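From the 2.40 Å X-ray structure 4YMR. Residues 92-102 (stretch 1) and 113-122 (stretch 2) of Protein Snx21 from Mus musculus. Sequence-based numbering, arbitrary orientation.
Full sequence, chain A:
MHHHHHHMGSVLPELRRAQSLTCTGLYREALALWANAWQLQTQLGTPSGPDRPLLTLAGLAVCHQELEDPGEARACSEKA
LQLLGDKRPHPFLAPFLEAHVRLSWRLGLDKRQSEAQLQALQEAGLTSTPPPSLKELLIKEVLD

Stretch 1, residues 92-102: FLAPFLEAHVR
Stretch 2 113-122: QSEAQLQALQ

When two helices pack roughly antiparallel, side chains of one can settle between those of the other, and this pair from Snx21 shows the rotamers that go with such a fit. Phe92 precedes the first helix, which starts at Leu93 and continues past Arg102; the second helix is already under way at Gln113. Both keep largely helical phi/psi values, near -65/-43 in the first, although Gln119 drifts to -91/6. The axes approach to 9.0 Å at a signed crossing angle of -145°, and the register is set where Leu97 CA lies 5.6 Å from Ser114 CA.

Leu97 is the knob. Its CA-to-CB bond points toward the second helix, and the m,t rotamer (-72°, 177°) places it among Ser114, Gln117, Leu118 and Leu121. Leu97 CD1 reaches Gln117 CG at 3.6 Å and Leu121 CD2 at 4.3 Å, while Leu97 CD2 lies 3.8 Å from Ser114 OG. An extended Gln117 (t,t) thus lends its aliphatic stem to the hole.

One turn earlier, Leu93 adopts t,p (172°, 66°), bringing Leu93 CD2 to 3.8 Å from Leu121 CD2; Leu121 itself has an off-well chi1 of -93° and chi2 of 57°. Leu118, also t,p (-172°, 63°), meets the small Ala94, with Leu118 CD1 4.2 Å from Ala94 CB, and Leu118 CD2 lies 3.9 Å from Glu98 OE1. Glu98 points away at CA-to-CB, yet its t,p side chain (chi3 53°) still makes this contact while Glu98 OE2 forms a salt bridge to Arg102 NH1 at 2.8 Å, within the same helix.

At the other end, Val101 (chi1 165°) sets Val101 CG2 3.7 Å from Ser114 CB. His100, with chi1 -165° and chi2 -99°, donates from His100 ND1 to Ser114 OG at 2.8 Å; the 122° angle at the hydrogen makes this bond weak despite its short length. At chi1 -101°, between wells, Ser114 keeps OG within reach of both His100 ND1 and Leu97 CD2.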

# COMPACT_ATOMS: atom_id res chain seq x y z
N PHE A 92 0.33 -8.46 -2.38
CA PHE A 92 -0.82 -9.35 -2.23
C PHE A 92 -1.52 -9.78 -3.53
O PHE A 92 -2.43 -10.60 -3.48
CB PHE A 92 -1.83 -8.76 -1.26
CG PHE A 92 -1.64 -9.20 0.15
CD1 PHE A 92 -1.58 -10.55 0.46
CD2 PHE A 92 -1.49 -8.27 1.17
CE1 PHE A 92 -1.40 -10.98 1.77
CE2 PHE A 92 -1.30 -8.68 2.48
CZ PHE A 92 -1.26 -10.04 2.78
N LEU A 93 -1.12 -9.26 -4.68
CA LEU A 93 -1.81 -9.60 -5.92
C LEU A 93 -1.48 -11.01 -6.40
O LEU A 93 -2.37 -11.78 -6.82
CB LEU A 93 -1.56 -8.56 -7.03
CG LEU A 93 -2.11 -9.00 -8.39
CD1 LEU A 93 -3.64 -9.09 -8.38
CD2 LEU A 93 -1.63 -8.13 -9.55
N ALA A 94 -0.20 -11.36 -6.35
CA ALA A 94 0.22 -12.71 -6.71
C ALA A 94 -0.34 -13.80 -5.76
O ALA A 94 -0.82 -14.82 -6.23
CB ALA A 94 1.74 -12.81 -6.87
N PRO A 95 -0.27 -13.59 -4.42
CA PRO A 95 -0.80 -14.57 -3.47
C PRO A 95 -2.31 -14.80 -3.60
O PRO A 95 -2.78 -15.93 -3.40
CB PRO A 95 -0.49 -13.94 -2.11
CG PRO A 95 0.67 -13.08 -2.35
CD PRO A 95 0.53 -12.57 -3.73
N PHE A 96 -3.05 -13.75 -3.93
CA PHE A 96 -4.48 -13.88 -4.19
C PHE A 96 -4.82 -14.57 -5.52
O PHE A 96 -5.71 -15.42 -5.56
CB PHE A 96 -5.23 -12.56 -4.00
CG PHE A 96 -5.60 -12.27 -2.58
CD1 PHE A 96 -6.56 -13.05 -1.92
CD2 PHE A 96 -5.01 -11.24 -1.89
CE1 PHE A 96 -6.89 -12.79 -0.60
CE2 PHE A 96 -5.33 -10.98 -0.57
CZ PHE A 96 -6.28 -11.76 0.07
N LEU A 97 -4.11 -14.21 -6.59
CA LEU A 97 -4.29 -14.93 -7.85
C LEU A 97 -4.11 -16.42 -7.62
O LEU A 97 -4.95 -17.21 -8.01
CB LEU A 97 -3.36 -14.40 -8.96
CG LEU A 97 -3.75 -13.02 -9.52
CD1 LEU A 97 -2.77 -12.52 -10.56
CD2 LEU A 97 -5.17 -13.00 -10.10
N GLU A 98 -3.03 -16.80 -6.93
CA GLU A 98 -2.74 -18.21 -6.66
C GLU A 98 -3.84 -18.86 -5.80
O GLU A 98 -4.29 -19.97 -6.08
CB GLU A 98 -1.36 -18.37 -6.01
CG GLU A 98 -1.06 -19.76 -5.46
CD GLU A 98 -0.93 -20.82 -6.55
OE1 GLU A 98 -0.14 -20.61 -7.49
OE2 GLU A 98 -1.62 -21.86 -6.47
N ALA A 99 -4.29 -18.16 -4.76
CA ALA A 99 -5.33 -18.69 -3.90
C ALA A 99 -6.63 -18.82 -4.67
O ALA A 99 -7.40 -19.75 -4.45
CB ALA A 99 -5.51 -17.81 -2.68
N HIS A 100 -6.87 -17.89 -5.59
CA HIS A 100 -8.04 -17.92 -6.46
C HIS A 100 -8.02 -19.06 -7.48
O HIS A 100 -9.05 -19.67 -7.74
CB HIS A 100 -8.23 -16.58 -7.18
CG HIS A 100 -9.58 -16.41 -7.80
ND1 HIS A 100 -9.81 -16.63 -9.15
CD2 HIS A 100 -10.76 -16.05 -7.26
CE1 HIS A 100 -11.09 -16.40 -9.40
NE2 HIS A 100 -11.69 -16.05 -8.29
N VAL A 101 -6.85 -19.33 -8.06
CA VAL A 101 -6.71 -20.45 -8.99
C VAL A 101 -6.92 -21.77 -8.26
O VAL A 101 -7.61 -22.65 -8.75
CB VAL A 101 -5.32 -20.48 -9.67
CG1 VAL A 101 -5.08 -21.84 -10.33
CG2 VAL A 101 -5.21 -19.38 -10.68
N ARG A 102 -6.30 -21.89 -7.09
CA ARG A 102 -6.43 -23.08 -6.27
C ARG A 102 -7.87 -23.29 -5.78
O ARG A 102 -8.41 -24.39 -5.87
CB ARG A 102 -5.44 -23.02 -5.10
CG ARG A 102 -5.77 -23.96 -3.96
CD ARG A 102 -4.64 -24.02 -2.95
NE ARG A 102 -3.69 -25.08 -3.26
CZ ARG A 102 -2.58 -24.91 -3.97
NH1 ARG A 102 -2.27 -23.70 -4.44
NH2 ARG A 102 -1.77 -25.94 -4.20
N GLN A 113 -8.60 -17.02 -16.19
CA GLN A 113 -8.36 -15.58 -16.24
C GLN A 113 -7.42 -15.23 -15.12
O GLN A 113 -6.58 -14.34 -15.23
CB GLN A 113 -9.65 -14.79 -16.13
CG GLN A 113 -9.64 -13.49 -16.92
CD GLN A 113 -9.74 -13.72 -18.43
OE1 GLN A 113 -9.82 -14.85 -18.91
NE2 GLN A 113 -9.75 -12.62 -19.19
N SER A 114 -7.57 -15.96 -14.02
CA SER A 114 -6.69 -15.83 -12.88
C SER A 114 -5.33 -16.46 -13.18
O SER A 114 -4.29 -15.99 -12.71
CB SER A 114 -7.33 -16.50 -11.67
OG SER A 114 -7.88 -15.51 -10.83
N GLU A 115 -5.35 -17.53 -13.97
CA GLU A 115 -4.14 -18.19 -14.43
C GLU A 115 -3.37 -17.27 -15.35
O GLU A 115 -2.23 -16.90 -15.08
CB GLU A 115 -4.49 -19.47 -15.18
CG GLU A 115 -3.73 -20.69 -14.74
CD GLU A 115 -4.44 -21.97 -15.16
OE1 GLU A 115 -4.87 -22.05 -16.33
OE2 GLU A 115 -4.58 -22.87 -14.31
N ALA A 116 -4.01 -16.89 -16.45
CA ALA A 116 -3.38 -16.08 -17.48
C ALA A 116 -2.77 -14.81 -16.91
O ALA A 116 -1.78 -14.31 -17.43
CB ALA A 116 -4.37 -15.74 -18.58
N GLN A 117 -3.37 -14.31 -15.84
CA GLN A 117 -2.87 -13.09 -15.21
C GLN A 117 -1.64 -13.37 -14.37
O GLN A 117 -0.72 -12.56 -14.32
CB GLN A 117 -3.96 -12.42 -14.36
CG GLN A 117 -3.52 -11.09 -13.75
CD GLN A 117 -4.66 -10.36 -13.04
OE1 GLN A 117 -5.84 -10.71 -13.20
NE2 GLN A 117 -4.31 -9.35 -12.26
N LEU A 118 -1.63 -14.53 -13.70
CA LEU A 118 -0.46 -14.97 -12.94
C LEU A 118 0.70 -15.41 -13.86
O LEU A 118 1.85 -15.38 -13.45
CB LEU A 118 -0.83 -16.09 -11.95
CG LEU A 118 0.26 -16.52 -10.96
CD1 LEU A 118 0.64 -15.37 -10.04
CD2 LEU A 118 -0.13 -17.75 -10.15
N GLN A 119 0.40 -15.82 -15.09
CA GLN A 119 1.45 -16.22 -16.02
C GLN A 119 1.93 -15.04 -16.87
O GLN A 119 2.73 -15.23 -17.79
CB GLN A 119 0.98 -17.34 -16.93
CG GLN A 119 0.59 -18.58 -16.20
CD GLN A 119 -0.18 -19.51 -17.10
OE1 GLN A 119 -0.28 -19.27 -18.30
NE2 GLN A 119 -0.74 -20.57 -16.52
N ALA A 120 1.44 -13.85 -16.57
CA ALA A 120 1.90 -12.65 -17.25
C ALA A 120 2.76 -11.86 -16.29
O ALA A 120 3.73 -11.22 -16.70
CB ALA A 120 0.72 -11.82 -17.72
N LEU A 121 2.40 -11.92 -15.01
CA LEU A 121 3.24 -11.39 -13.94
C LEU A 121 4.54 -12.18 -13.82
O LEU A 121 5.56 -11.67 -13.35
CB LEU A 121 2.50 -11.45 -12.60
CG LEU A 121 1.69 -10.25 -12.11
CD1 LEU A 121 0.64 -9.87 -13.12
CD2 LEU A 121 1.05 -10.58 -10.78
N GLN A 122 4.48 -13.44 -14.25
CA GLN A 122 5.65 -14.31 -14.24
C GLN A 122 6.48 -14.16 -15.53
O GLN A 122 7.71 -14.06 -15.47
CB GLN A 122 5.24 -15.77 -13.97
CG GLN A 122 4.70 -16.04 -12.55
CD GLN A 122 3.99 -17.40 -12.42
OE1 GLN A 122 3.72 -18.08 -13.40
NE2 GLN A 122 3.69 -17.78 -11.18